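Local coordinates for protein lombricine kinase (Urechis caupo, PDB 3JPZ) that probably catalyses the reversible transfer of a phosphoryl group from ATP to the guanidino group of lombricine, as a member of the phosphagen kinase family, at residues Gln31-Lys36 with Lys73-Ala78; Leu61-Gly64 with Ser68-Val71; Asn172-Asp177 with Ile204-Glu209; Phe212-Asn217 with Asn245-Gln250. All coordinates share one frame; numbering follows the deposited sequence.

Interaction 1: residues Gln31-Lys36 with Lys73-Ala78; sequences QRLFGK and KELFDA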
loop_
_atom_site.group_PDB
_atom_site.type_symbol
_atom_site.label_atom_id
_atom_site.label_comp_id
_atom_site.label_asym_id
_atom_site.label_seq_id
_atom_site.Cartn_x
_atom_site.Cartn_y
_atom_site.Cartn_z
ATOM N N GLN A 31 -18.979 11.062 -12.995
ATOM C CA GLN A 31 -18.834 11.328 -14.417
ATOM C C GLN A 31 -18.356 12.760 -14.638
ATOM O O GLN A 31 -17.501 13.019 -15.482
ATOM C CB GLN A 31 -20.172 11.092 -15.119
ATOM C CG GLN A 31 -20.094 10.946 -16.630
ATOM C CD GLN A 31 -21.434 10.565 -17.235
ATOM O OE1 GLN A 31 -22.478 11.075 -16.828
ATOM N NE2 GLN A 31 -21.412 9.663 -18.208
ATOM N N ARG A 32 -18.910 13.685 -13.867
ATOM C CA ARG A 32 -18.524 15.086 -13.956
ATOM C C ARG A 32 -17.054 15.271 -13.634
ATOM O O ARG A 32 -16.360 16.056 -14.279
ATOM C CB ARG A 32 -19.341 15.921 -12.979
ATOM C CG ARG A 32 -20.752 16.214 -13.429
ATOM C CD ARG A 32 -21.374 17.325 -12.591
ATOM N NE ARG A 32 -21.752 16.853 -11.264
ATOM C CZ ARG A 32 -22.868 16.186 -10.991
ATOM N NH1 ARG A 32 -23.731 15.909 -11.955
ATOM N NH2 ARG A 32 -23.125 15.800 -9.750
ATOM N N LEU A 33 -16.591 14.539 -12.625
ATOM C CA LEU A 33 -15.250 14.716 -12.086
ATOM C C LEU A 33 -14.235 13.860 -12.822
ATOM O O LEU A 33 -13.034 14.126 -12.773
ATOM C CB LEU A 33 -15.254 14.375 -10.593
ATOM C CG LEU A 33 -16.282 15.219 -9.850
ATOM C CD1 LEU A 33 -16.483 14.745 -8.412
ATOM C CD2 LEU A 33 -15.846 16.667 -9.885
ATOM N N PHE A 34 -14.727 12.840 -13.512
ATOM C CA PHE A 34 -13.864 11.944 -14.275
ATOM C C PHE A 34 -13.283 12.715 -15.455
ATOM O O PHE A 34 -14.013 13.366 -16.192
ATOM C CB PHE A 34 -14.664 10.736 -14.764
ATOM C CG PHE A 34 -13.814 9.583 -15.203
ATOM C CD1 PHE A 34 -13.391 8.637 -14.292
ATOM C CD2 PHE A 34 -13.443 9.439 -16.527
ATOM C CE1 PHE A 34 -12.608 7.578 -14.689
ATOM C CE2 PHE A 34 -12.666 8.375 -16.928
ATOM C CZ PHE A 34 -12.246 7.448 -16.008
ATOM N N GLY A 35 -11.969 12.663 -15.618
ATOM C CA GLY A 35 -11.323 13.398 -16.692
ATOM C C GLY A 35 -10.812 14.756 -16.246
ATOM O O GLY A 35 -10.085 15.428 -16.977
ATOM N N LYS A 36 -11.200 15.167 -15.043
ATOM C CA LYS A 36 -10.652 16.378 -14.453
ATOM C C LYS A 36 -9.306 16.076 -13.806
ATOM O O LYS A 36 -9.046 14.960 -13.349
ATOM C CB LYS A 36 -11.602 16.972 -13.413
ATOM C CG LYS A 36 -13.019 17.181 -13.901
ATOM C CD LYS A 36 -13.774 18.147 -13.004
ATOM C CE LYS A 36 -13.306 19.579 -13.231
ATOM N NZ LYS A 36 -13.825 20.518 -12.203
ATOM N N LYS A 73 -14.224 20.043 -5.996
ATOM C CA LYS A 73 -14.931 20.805 -4.976
ATOM C C LYS A 73 -16.236 20.158 -4.538
ATOM O O LYS A 73 -16.532 20.098 -3.349
ATOM C CB LYS A 73 -15.210 22.220 -5.478
ATOM C CG LYS A 73 -15.814 23.137 -4.431
ATOM C CD LYS A 73 -15.796 24.581 -4.892
ATOM C CE LYS A 73 -15.675 25.534 -3.714
ATOM N NZ LYS A 73 -16.580 25.151 -2.601
ATOM N N GLU A 74 -17.021 19.679 -5.492
ATOM C CA GLU A 74 -18.358 19.201 -5.170
ATOM C C GLU A 74 -18.309 17.897 -4.382
ATOM O O GLU A 74 -19.252 17.565 -3.662
ATOM C CB GLU A 74 -19.187 19.023 -6.438
ATOM C CG GLU A 74 -19.077 17.661 -7.089
ATOM C CD GLU A 74 -20.073 17.499 -8.213
ATOM O OE1 GLU A 74 -21.288 17.628 -7.955
ATOM O OE2 GLU A 74 -19.636 17.260 -9.355
ATOM N N LEU A 75 -17.206 17.167 -4.516
ATOM C CA LEU A 75 -17.031 15.928 -3.775
ATOM C C LEU A 75 -16.501 16.208 -2.377
ATOM O O LEU A 75 -16.988 15.654 -1.386
ATOM C CB LEU A 75 -16.091 14.976 -4.524
ATOM C CG LEU A 75 -15.821 13.637 -3.836
ATOM C CD1 LEU A 75 -17.111 12.979 -3.343
ATOM C CD2 LEU A 75 -15.069 12.714 -4.778
ATOM N N PHE A 76 -15.491 17.064 -2.290
ATOM C CA PHE A 76 -14.972 17.444 -0.994
ATOM C C PHE A 76 -16.038 18.161 -0.197
ATOM O O PHE A 76 -16.179 17.927 0.991
ATOM C CB PHE A 76 -13.725 18.311 -1.135
ATOM C CG PHE A 76 -12.502 17.524 -1.465
ATOM C CD1 PHE A 76 -11.639 17.109 -0.465
ATOM C CD2 PHE A 76 -12.237 17.156 -2.766
ATOM C CE1 PHE A 76 -10.528 16.380 -0.766
ATOM C CE2 PHE A 76 -11.126 16.412 -3.068
ATOM C CZ PHE A 76 -10.273 16.023 -2.074
ATOM N N ASP A 77 -16.816 19.009 -0.850
ATOM C CA ASP A 77 -17.794 19.801 -0.118
ATOM C C ASP A 77 -18.860 18.899 0.501
ATOM O O ASP A 77 -19.280 19.110 1.633
ATOM C CB ASP A 77 -18.415 20.864 -1.013
ATOM C CG ASP A 77 -17.542 22.097 -1.137
ATOM O OD1 ASP A 77 -16.363 22.037 -0.733
ATOM O OD2 ASP A 77 -18.041 23.130 -1.626
ATOM N N ALA A 78 -19.284 17.877 -0.227
ATOM C CA ALA A 78 -20.311 16.988 0.296
ATOM C C ALA A 78 -19.766 16.187 1.473
ATOM O O ALA A 78 -20.446 15.986 2.480
ATOM C CB ALA A 78 -20.814 16.062 -0.790
#

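Interaction 2: residues Leu61-Gly64 with Ser68-Val71; sequences LIAG and SYEV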
loop_
_atom_site.group_PDB
_atom_site.type_symbol
_atom_site.label_atom_id
_atom_site.label_comp_id
_atom_site.label_asym_id
_atom_site.label_seq_id
_atom_site.Cartn_x
_atom_site.Cartn_y
_atom_site.Cartn_z
ATOM N N LEU A 61 -11.912 9.932 1.467
ATOM C CA LEU A 61 -11.544 11.015 0.564
ATOM C C LEU A 61 -10.257 11.672 1.029
ATOM O O LEU A 61 -10.097 11.971 2.203
ATOM C CB LEU A 61 -12.658 12.059 0.500
ATOM C CG LEU A 61 -12.397 13.244 -0.428
ATOM C CD1 LEU A 61 -12.305 12.761 -1.866
ATOM C CD2 LEU A 61 -13.480 14.304 -0.280
ATOM N N ILE A 62 -9.339 11.915 0.104
ATOM C CA ILE A 62 -8.084 12.554 0.461
ATOM C C ILE A 62 -7.566 13.421 -0.685
ATOM O O ILE A 62 -7.655 13.053 -1.849
ATOM C CB ILE A 62 -7.033 11.511 0.868
ATOM C CG1 ILE A 62 -5.780 12.205 1.404
ATOM C CG2 ILE A 62 -6.712 10.604 -0.311
ATOM C CD1 ILE A 62 -4.895 11.316 2.251
ATOM N N ALA A 63 -7.056 14.596 -0.345
ATOM C CA ALA A 63 -6.534 15.506 -1.349
ATOM C C ALA A 63 -5.146 15.072 -1.753
ATOM O O ALA A 63 -4.306 14.770 -0.907
ATOM C CB ALA A 63 -6.514 16.939 -0.811
ATOM N N GLY A 64 -4.911 15.021 -3.055
ATOM C CA GLY A 64 -3.564 14.841 -3.551
ATOM C C GLY A 64 -2.802 16.149 -3.454
ATOM O O GLY A 64 -1.573 16.169 -3.388
ATOM N N SER A 68 -6.970 20.078 -5.084
ATOM C CA SER A 68 -7.970 19.024 -4.996
ATOM C C SER A 68 -9.305 19.537 -4.480
ATOM O O SER A 68 -10.356 19.124 -4.952
ATOM C CB SER A 68 -7.478 17.904 -4.088
ATOM O OG SER A 68 -6.485 17.135 -4.732
ATOM N N TYR A 69 -9.270 20.436 -3.509
ATOM C CA TYR A 69 -10.503 20.938 -2.904
ATOM C C TYR A 69 -11.365 21.743 -3.878
ATOM O O TYR A 69 -12.582 21.794 -3.743
ATOM C CB TYR A 69 -10.177 21.753 -1.651
ATOM C CG TYR A 69 -9.762 20.881 -0.489
ATOM C CD1 TYR A 69 -10.716 20.284 0.323
ATOM C CD2 TYR A 69 -8.428 20.630 -0.220
ATOM C CE1 TYR A 69 -10.350 19.480 1.378
ATOM C CE2 TYR A 69 -8.053 19.831 0.833
ATOM C CZ TYR A 69 -9.023 19.258 1.633
ATOM O OH TYR A 69 -8.675 18.451 2.692
ATOM N N GLU A 70 -10.749 22.365 -4.872
ATOM C CA GLU A 70 -11.534 23.129 -5.827
ATOM C C GLU A 70 -11.885 22.309 -7.075
ATOM O O GLU A 70 -13.030 22.313 -7.501
ATOM C CB GLU A 70 -10.836 24.442 -6.190
ATOM C CG GLU A 70 -9.391 24.300 -6.594
ATOM C CD GLU A 70 -8.886 25.507 -7.359
ATOM O OE1 GLU A 70 -9.233 26.645 -6.976
ATOM O OE2 GLU A 70 -8.142 25.316 -8.346
ATOM N N VAL A 71 -10.922 21.593 -7.647
ATOM C CA VAL A 71 -11.182 20.824 -8.863
ATOM C C VAL A 71 -12.234 19.745 -8.613
ATOM O O VAL A 71 -13.093 19.493 -9.457
ATOM C CB VAL A 71 -9.893 20.191 -9.424
ATOM C CG1 VAL A 71 -10.219 19.171 -10.513
ATOM C CG2 VAL A 71 -8.984 21.269 -9.966
#

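Interaction 3: residues Asn172-Asp177 with Ile204-Glu209; sequences NQLIAD and IWHNNE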
loop_
_atom_site.group_PDB
_atom_site.type_symbol
_atom_site.label_atom_id
_atom_site.label_comp_id
_atom_site.label_asym_id
_atom_site.label_seq_id
_atom_site.Cartn_x
_atom_site.Cartn_y
_atom_site.Cartn_z
ATOM N N ASN A 172 15.994 5.595 20.008
ATOM C CA ASN A 172 15.704 5.121 21.351
ATOM C C ASN A 172 15.314 6.278 22.260
ATOM O O ASN A 172 14.386 6.160 23.059
ATOM C CB ASN A 172 16.912 4.381 21.929
ATOM C CG ASN A 172 17.004 2.948 21.441
ATOM O OD1 ASN A 172 15.992 2.255 21.329
ATOM N ND2 ASN A 172 18.219 2.494 21.155
ATOM N N GLN A 173 16.021 7.394 22.130
ATOM C CA GLN A 173 15.715 8.581 22.923
ATOM C C GLN A 173 14.362 9.153 22.537
ATOM O O GLN A 173 13.587 9.579 23.392
ATOM C CB GLN A 173 16.777 9.661 22.720
ATOM C CG GLN A 173 16.496 10.930 23.507
ATOM C CD GLN A 173 16.605 10.715 25.004
ATOM O OE1 GLN A 173 17.680 10.410 25.523
ATOM N NE2 GLN A 173 15.490 10.877 25.710
ATOM N N LEU A 174 14.093 9.177 21.236
ATOM C CA LEU A 174 12.866 9.764 20.730
ATOM C C LEU A 174 11.665 8.952 21.181
ATOM O O LEU A 174 10.602 9.500 21.408
ATOM C CB LEU A 174 12.914 9.887 19.207
ATOM C CG LEU A 174 13.858 10.997 18.725
ATOM C CD1 LEU A 174 14.131 10.915 17.227
ATOM C CD2 LEU A 174 13.288 12.356 19.096
ATOM N N ILE A 175 11.842 7.647 21.337
ATOM C CA ILE A 175 10.774 6.808 21.863
ATOM C C ILE A 175 10.473 7.180 23.307
ATOM O O ILE A 175 9.319 7.186 23.728
ATOM C CB ILE A 175 11.132 5.310 21.779
ATOM C CG1 ILE A 175 10.835 4.778 20.376
ATOM C CG2 ILE A 175 10.345 4.513 22.811
ATOM C CD1 ILE A 175 10.865 3.270 20.269
ATOM N N ALA A 176 11.521 7.490 24.059
ATOM C CA ALA A 176 11.386 7.847 25.468
ATOM C C ALA A 176 10.652 9.176 25.629
ATOM O O ALA A 176 9.867 9.358 26.560
ATOM C CB ALA A 176 12.755 7.925 26.107
ATOM N N ASP A 177 10.921 10.098 24.710
ATOM C CA ASP A 177 10.233 11.381 24.655
ATOM C C ASP A 177 8.840 11.248 24.053
ATOM O O ASP A 177 8.092 12.225 23.980
ATOM C CB ASP A 177 11.034 12.363 23.798
ATOM C CG ASP A 177 12.415 12.628 24.350
ATOM O OD1 ASP A 177 12.562 12.648 25.589
ATOM O OD2 ASP A 177 13.347 12.822 23.540
ATOM N N ILE A 204 12.032 14.237 12.498
ATOM C CA ILE A 204 11.520 14.742 13.750
ATOM C C ILE A 204 12.404 15.886 14.196
ATOM O O ILE A 204 13.611 15.724 14.342
ATOM C CB ILE A 204 11.555 13.655 14.826
ATOM C CG1 ILE A 204 10.717 12.448 14.388
ATOM C CG2 ILE A 204 11.070 14.219 16.150
ATOM C CD1 ILE A 204 10.966 11.199 15.211
ATOM N N TRP A 205 11.801 17.050 14.394
ATOM C CA TRP A 205 12.491 18.192 14.964
ATOM C C TRP A 205 11.861 18.474 16.310
ATOM O O TRP A 205 10.681 18.207 16.513
ATOM C CB TRP A 205 12.335 19.411 14.061
ATOM C CG TRP A 205 13.042 20.648 14.545
ATOM C CD1 TRP A 205 14.277 21.087 14.161
ATOM C CD2 TRP A 205 12.550 21.614 15.484
ATOM N NE1 TRP A 205 14.585 22.259 14.805
ATOM C CE2 TRP A 205 13.542 22.606 15.621
ATOM C CE3 TRP A 205 11.368 21.737 16.223
ATOM C CZ2 TRP A 205 13.392 23.696 16.467
ATOM C CZ3 TRP A 205 11.222 22.820 17.059
ATOM C CH2 TRP A 205 12.227 23.786 17.177
ATOM N N HIS A 206 12.648 18.992 17.242
ATOM C CA HIS A 206 12.086 19.529 18.469
ATOM C C HIS A 206 13.076 20.458 19.133
ATOM O O HIS A 206 14.279 20.390 18.874
ATOM C CB HIS A 206 11.657 18.411 19.430
ATOM C CG HIS A 206 12.795 17.643 20.025
ATOM N ND1 HIS A 206 13.490 18.078 21.131
ATOM C CD2 HIS A 206 13.342 16.453 19.682
ATOM C CE1 HIS A 206 14.425 17.196 21.438
ATOM N NE2 HIS A 206 14.356 16.200 20.573
ATOM N N ASN A 207 12.560 21.332 19.987
ATOM C CA ASN A 207 13.403 22.244 20.735
ATOM C C ASN A 207 14.063 21.527 21.899
ATOM O O ASN A 207 13.712 20.393 22.225
ATOM C CB ASN A 207 12.589 23.438 21.242
ATOM C CG ASN A 207 11.460 23.028 22.169
ATOM O OD1 ASN A 207 11.320 21.858 22.532
ATOM N ND2 ASN A 207 10.645 23.998 22.553
ATOM N N ASN A 208 15.014 22.204 22.529
ATOM C CA ASN A 208 15.794 21.620 23.610
ATOM C C ASN A 208 14.962 21.264 24.842
ATOM O O ASN A 208 15.246 20.275 25.517
ATOM C CB ASN A 208 16.916 22.580 23.991
ATOM C CG ASN A 208 17.852 22.852 22.833
ATOM O OD1 ASN A 208 17.830 22.137 21.834
ATOM N ND2 ASN A 208 18.675 23.886 22.956
ATOM N N GLU A 209 13.938 22.063 25.129
ATOM C CA GLU A 209 13.106 21.835 26.309
ATOM C C GLU A 209 12.165 20.655 26.108
ATOM O O GLU A 209 11.610 20.125 27.073
ATOM C CB GLU A 209 12.298 23.089 26.663
ATOM C CG GLU A 209 13.121 24.199 27.310
ATOM C CD GLU A 209 12.264 25.335 27.845
ATOM O OE1 GLU A 209 11.397 25.077 28.710
ATOM O OE2 GLU A 209 12.462 26.488 27.405
HETATM O O HOH W 1 15.549 13.585 21.352
#

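Interaction 4: residues Phe212-Asn217 with Asn245-Gln250; sequences FLIWIN and NAIAEQ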
loop_
_atom_site.group_PDB
_atom_site.type_symbol
_atom_site.label_atom_id
_atom_site.label_comp_id
_atom_site.label_asym_id
_atom_site.label_seq_id
_atom_site.Cartn_x
_atom_site.Cartn_y
_atom_site.Cartn_z
ATOM N N PHE A 212 8.181 21.603 22.133
ATOM C CA PHE A 212 7.739 21.919 20.784
ATOM C C PHE A 212 8.318 20.882 19.843
ATOM O O PHE A 212 9.534 20.759 19.706
ATOM C CB PHE A 212 8.191 23.323 20.381
ATOM C CG PHE A 212 7.353 23.940 19.301
ATOM C CD1 PHE A 212 5.997 24.147 19.490
ATOM C CD2 PHE A 212 7.923 24.321 18.096
ATOM C CE1 PHE A 212 5.229 24.718 18.500
ATOM C CE2 PHE A 212 7.160 24.891 17.103
ATOM C CZ PHE A 212 5.813 25.089 17.301
ATOM N N LEU A 213 7.431 20.139 19.195
ATOM C CA LEU A 213 7.807 18.969 18.417
ATOM C C LEU A 213 7.285 19.111 16.995
ATOM O O LEU A 213 6.163 19.527 16.775
ATOM C CB LEU A 213 7.236 17.711 19.067
ATOM C CG LEU A 213 7.228 16.439 18.217
ATOM C CD1 LEU A 213 8.645 15.899 18.008
ATOM C CD2 LEU A 213 6.333 15.404 18.891
ATOM N N ILE A 214 8.113 18.751 16.030
ATOM C CA ILE A 214 7.783 18.939 14.633
ATOM C C ILE A 214 7.999 17.614 13.923
ATOM O O ILE A 214 9.083 17.052 13.990
ATOM C CB ILE A 214 8.692 20.017 14.008
ATOM C CG1 ILE A 214 8.458 21.373 14.683
ATOM C CG2 ILE A 214 8.497 20.105 12.497
ATOM C CD1 ILE A 214 7.087 21.967 14.444
ATOM N N TRP A 215 6.962 17.088 13.283
ATOM C CA TRP A 215 7.119 15.927 12.403
ATOM C C TRP A 215 6.990 16.383 10.967
ATOM O O TRP A 215 6.029 17.056 10.608
ATOM C CB TRP A 215 6.049 14.873 12.628
ATOM C CG TRP A 215 6.137 14.121 13.890
ATOM C CD1 TRP A 215 7.154 14.130 14.788
ATOM C CD2 TRP A 215 5.167 13.198 14.381
ATOM N NE1 TRP A 215 6.869 13.276 15.827
ATOM C CE2 TRP A 215 5.654 12.688 15.596
ATOM C CE3 TRP A 215 3.930 12.746 13.906
ATOM C CZ2 TRP A 215 4.940 11.753 16.355
ATOM C CZ3 TRP A 215 3.221 11.820 14.664
ATOM C CH2 TRP A 215 3.734 11.332 15.870
ATOM N N ILE A 216 7.939 15.990 10.142
ATOM C CA ILE A 216 7.890 16.324 8.733
ATOM C C ILE A 216 7.545 15.087 7.912
ATOM O O ILE A 216 8.162 14.031 8.053
ATOM C CB ILE A 216 9.222 16.935 8.259
ATOM C CG1 ILE A 216 9.507 18.222 9.034
ATOM C CG2 ILE A 216 9.185 17.219 6.757
ATOM C CD1 ILE A 216 10.782 18.907 8.635
ATOM N N ASN A 217 6.520 15.228 7.082
ATOM C CA ASN A 217 6.212 14.262 6.046
ATOM C C ASN A 217 5.787 12.907 6.603
ATOM O O ASN A 217 6.003 11.876 5.977
ATOM C CB ASN A 217 7.384 14.155 5.056
ATOM C CG ASN A 217 7.444 15.350 4.103
ATOM O OD1 ASN A 217 6.412 15.892 3.715
ATOM N ND2 ASN A 217 8.643 15.769 3.737
ATOM N N ASN A 245 3.696 30.890 13.899
ATOM C CA ASN A 245 3.918 32.174 13.235
ATOM C C ASN A 245 5.390 32.387 12.907
ATOM O O ASN A 245 5.731 32.967 11.876
ATOM C CB ASN A 245 3.411 33.324 14.112
ATOM C CG ASN A 245 1.886 33.412 14.155
ATOM O OD1 ASN A 245 1.193 32.882 13.291
ATOM N ND2 ASN A 245 1.363 34.097 15.164
ATOM N N ALA A 246 6.257 31.917 13.794
ATOM C CA ALA A 246 7.690 32.117 13.648
ATOM C C ALA A 246 8.234 31.267 12.503
ATOM O O ALA A 246 9.070 31.708 11.716
ATOM C CB ALA A 246 8.395 31.779 14.949
ATOM N N ILE A 247 7.745 30.038 12.420
ATOM C CA ILE A 247 8.133 29.121 11.366
ATOM C C ILE A 247 7.708 29.688 10.028
ATOM O O ILE A 247 8.441 29.606 9.042
ATOM C CB ILE A 247 7.450 27.758 11.572
ATOM C CG1 ILE A 247 8.058 27.039 12.778
ATOM C CG2 ILE A 247 7.571 26.895 10.320
ATOM C CD1 ILE A 247 7.250 25.830 13.233
ATOM N N ALA A 248 6.511 30.262 10.004
ATOM C CA ALA A 248 5.975 30.862 8.797
ATOM C C ALA A 248 6.842 32.044 8.371
ATOM O O ALA A 248 7.118 32.218 7.190
ATOM C CB ALA A 248 4.547 31.320 9.025
ATOM N N GLU A 249 7.271 32.850 9.338
ATOM C CA GLU A 249 8.002 34.070 9.023
ATOM C C GLU A 249 9.314 33.703 8.353
ATOM O O GLU A 249 9.730 34.338 7.385
ATOM C CB GLU A 249 8.270 34.898 10.279
ATOM C CG GLU A 249 8.221 36.398 10.049
ATOM C CD GLU A 249 8.781 37.189 11.216
ATOM O OE1 GLU A 249 8.871 36.633 12.332
ATOM O OE2 GLU A 249 9.135 38.369 11.016
ATOM N N GLN A 250 9.964 32.670 8.874
ATOM C CA GLN A 250 11.162 32.141 8.242
ATOM C C GLN A 250 10.835 31.654 6.839
ATOM O O GLN A 250 11.602 31.865 5.901
ATOM C CB GLN A 250 11.741 31.001 9.074
ATOM C CG GLN A 250 12.258 31.444 10.423
ATOM C CD GLN A 250 13.275 32.570 10.314
ATOM O OE1 GLN A 250 14.042 32.640 9.354
ATOM N NE2 GLN A 250 13.286 33.456 11.301
#

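Interaction 1: residues Gln31-Lys36 with Lys73-Ala78
The carboxylate of E74 is gripped by two nitrogens of R32, which takes it side-on, one nitrogen to each oxygen. R32 NE donates to E74 OE2 at 2.9 Å, a nearly straight bond (166° at the hydrogen) that uses the syn lone pair of OE2 and lies in the guanidinium plane. The second bond of this salt bridge, from R32 NH2 to E74 OE1, is longer at 3.2 Å and more bent, with the two flat groups turned 38° from each other and OE1 met out of the carboxylate plane. E74 places CG between its backbone N and carbonyl carbon (chi1 89°), and the extended chain beyond CG carries the carboxylate across to R32; R32 bends at chi3 and crosses it at about a right angle.

L33 lies next to the ion pair. Its CD1 rests on L75 CB at 3.9 Å, while CD2 comes as near as 3.9 Å to E74 OE2, so one leucine meets both the apolar and the charged part of helix 73-83. V44 and I48 of helix 44-53 extend this apolar layer, the first against L33 and the second against L75. Just beyond L33 the chain leaves the helix in a type II turn from L33 to K36, closed by K36 N to L33 O at 3.1 Å, with G35 at a positive phi. The contact thus joins the C-terminal end of helix 27-33 to the start of helix 73-83, a buried leucine pair edged by a salt bridge, within the small helical N-terminal domain of a phosphagen kinase.

Interaction 2: residues Leu61-Gly64 with Ser68-Val71
A63 and S68 bring their CB atoms to 3.5 Å, where the loop that follows helix 44-53 turns back into helix 68-71 of the N-terminal domain. The methyl of A63 also meets the ring of Y69, with A63 CB 3.7 Å from Y69 CE2 on an oblique approach, and so fits between two consecutive residues of the helix. The backbone of A63 is itself bonded to that of A269.

The two helical side chains start in the same way and end differently. In S68, OG stands anti to the carbonyl carbon and beside its own backbone N (chi1 -74°), a setting that turns the hydroxyl toward the loop. There it receives a weak bond from G64 N, 3.1 Å long but strongly bent, with 127° at the hydrogen; its stronger partner is the carboxylate oxygen OD1 of D65. Y69 has the same first torsion, and its ring is set steeply across the CB-CG bond at chi2 -83°, which brings CE2 near the A63 methyl although the side chain does not set out in that direction. Its ring also meets that of F76.

All four touching residues are buried, and both side-chain hydroxyls have partners: S68 OG that of D65, Y69 OH the carbonyl of C268. The chemistry is therefore mainly close apolar packing around one methyl group, with the bent G64-S68 bond a minor addition to it.

Interaction 3: residues Asn172-Asp177 with Ile204-Glu209
L174 supplies the apolar contact between helix 168-176 and strand 203-207 of the large antiparallel sheet of the catalytic domain: both its methyls meet I204, and CD2 also reaches H206. L174 CD1 meets I204 CD1 at 3.8 Å, the two side chains reaching toward each other tip to tip. The other methyl, L174 CD2, touches I204 CG2 and, crossing obliquely, H206 CD2, each at 4.1 Å. I204 and H206 are two residues apart on the strand and so point to the same side, toward helix 168-176, whereas W205 between them points away. M166 also packs on L174, and F181 on I204.

The polar interactions gather around the imidazole of H206. Its CG sits between backbone N and carbonyl carbon (chi1 69°), which swings the ring along the strand and brings ND1 to the next carbonyl: H206 ND1 donates to N207 O at 2.6 Å, with the acceptor close to the ring plane but the donor tilted from the carbonyl plane. At the other nitrogen a water lies 3.0 Å from H206 NE2; the same water donates to D177 OD2 at 3.2 Å and thereby joins the strand to the residue just after helix 168-176. D177 has a further partner in K210, whose ammonium forms a salt bridge with OD1, while the bond to OD1 from Q173 NE2 is long and weak.

With ND1 acting as donor, the ring is held at both nitrogens, which would fix its rotation. The lysine probably balances much of the negative charge of D177, and the water bridges carboxylate and imidazole, whose D177 OD2 and H206 NE2 are not in direct contact; the direct touching is left to the leucine, I204 and a ring carbon of H206.

Interaction 4: residues Phe212-Asn217 with Asn245-Gln250
F212, I214 and I247 meet where a strand faces a helix, the nearest CA atoms across the contact being those of I214 and I247, 10.7 Å apart. Segment 212-217 is strand as far as I216, after which N217 takes a left-handed backbone conformation and ends it. Segment 245-250 is regular helix, with bonds such as E249 N to N245 O at 3.0 Å, and lies within helix 233-252. At this separation the space between the backbones is bridged by long side chains.

I247 is the one helical residue here that touches the strand, and it does so through a single methyl. Its CD1 lies 4.0 Å from F212 CE2, at the edge of the ring and in its plane, so the contact is with the rim of the phenyl group. The same methyl meets I214 CD1 at 4.1 Å, where the two isoleucines reach toward each other tip to tip. I247 is extended beyond CB (chi2 168°), which puts CD1 at the far end of the side chain; I214, by contrast, is folded at chi2 -66°. The ring of F212 comes at I247 from the opposite direction.

V224 of the neighbouring strand 222-229 packs on F212 and I214, L149 of helix 135-149 on I214, and Y258 on I247. The contact is a small piece of the core between helix and sheet: a helix laid on one face of the large antiparallel sheet at the core of the catalytic domain of the ATP:guanido phosphotransferases.

How the interactions relate
Interactions 1 and 2 belong to the N-terminal domain and interactions 3 and 4 to the catalytic domain. Interaction 2 is nested within the chain loop closed by interaction 1, and the two touch: F76 packs on L61, and K36 NZ bonds to V71 O. Interactions 3 and 4 share the large sheet through the neighbouring strands 203-207 and 212-216, joined by backbone bonds such as W205 O to I214 N. Interaction 1 is partly at the surface and has the direct salt bridge; the other three are buried. Interaction 4 is wholly apolar, interaction 3 adds a water-mediated link, and interaction 2 a weak hydrogen bond.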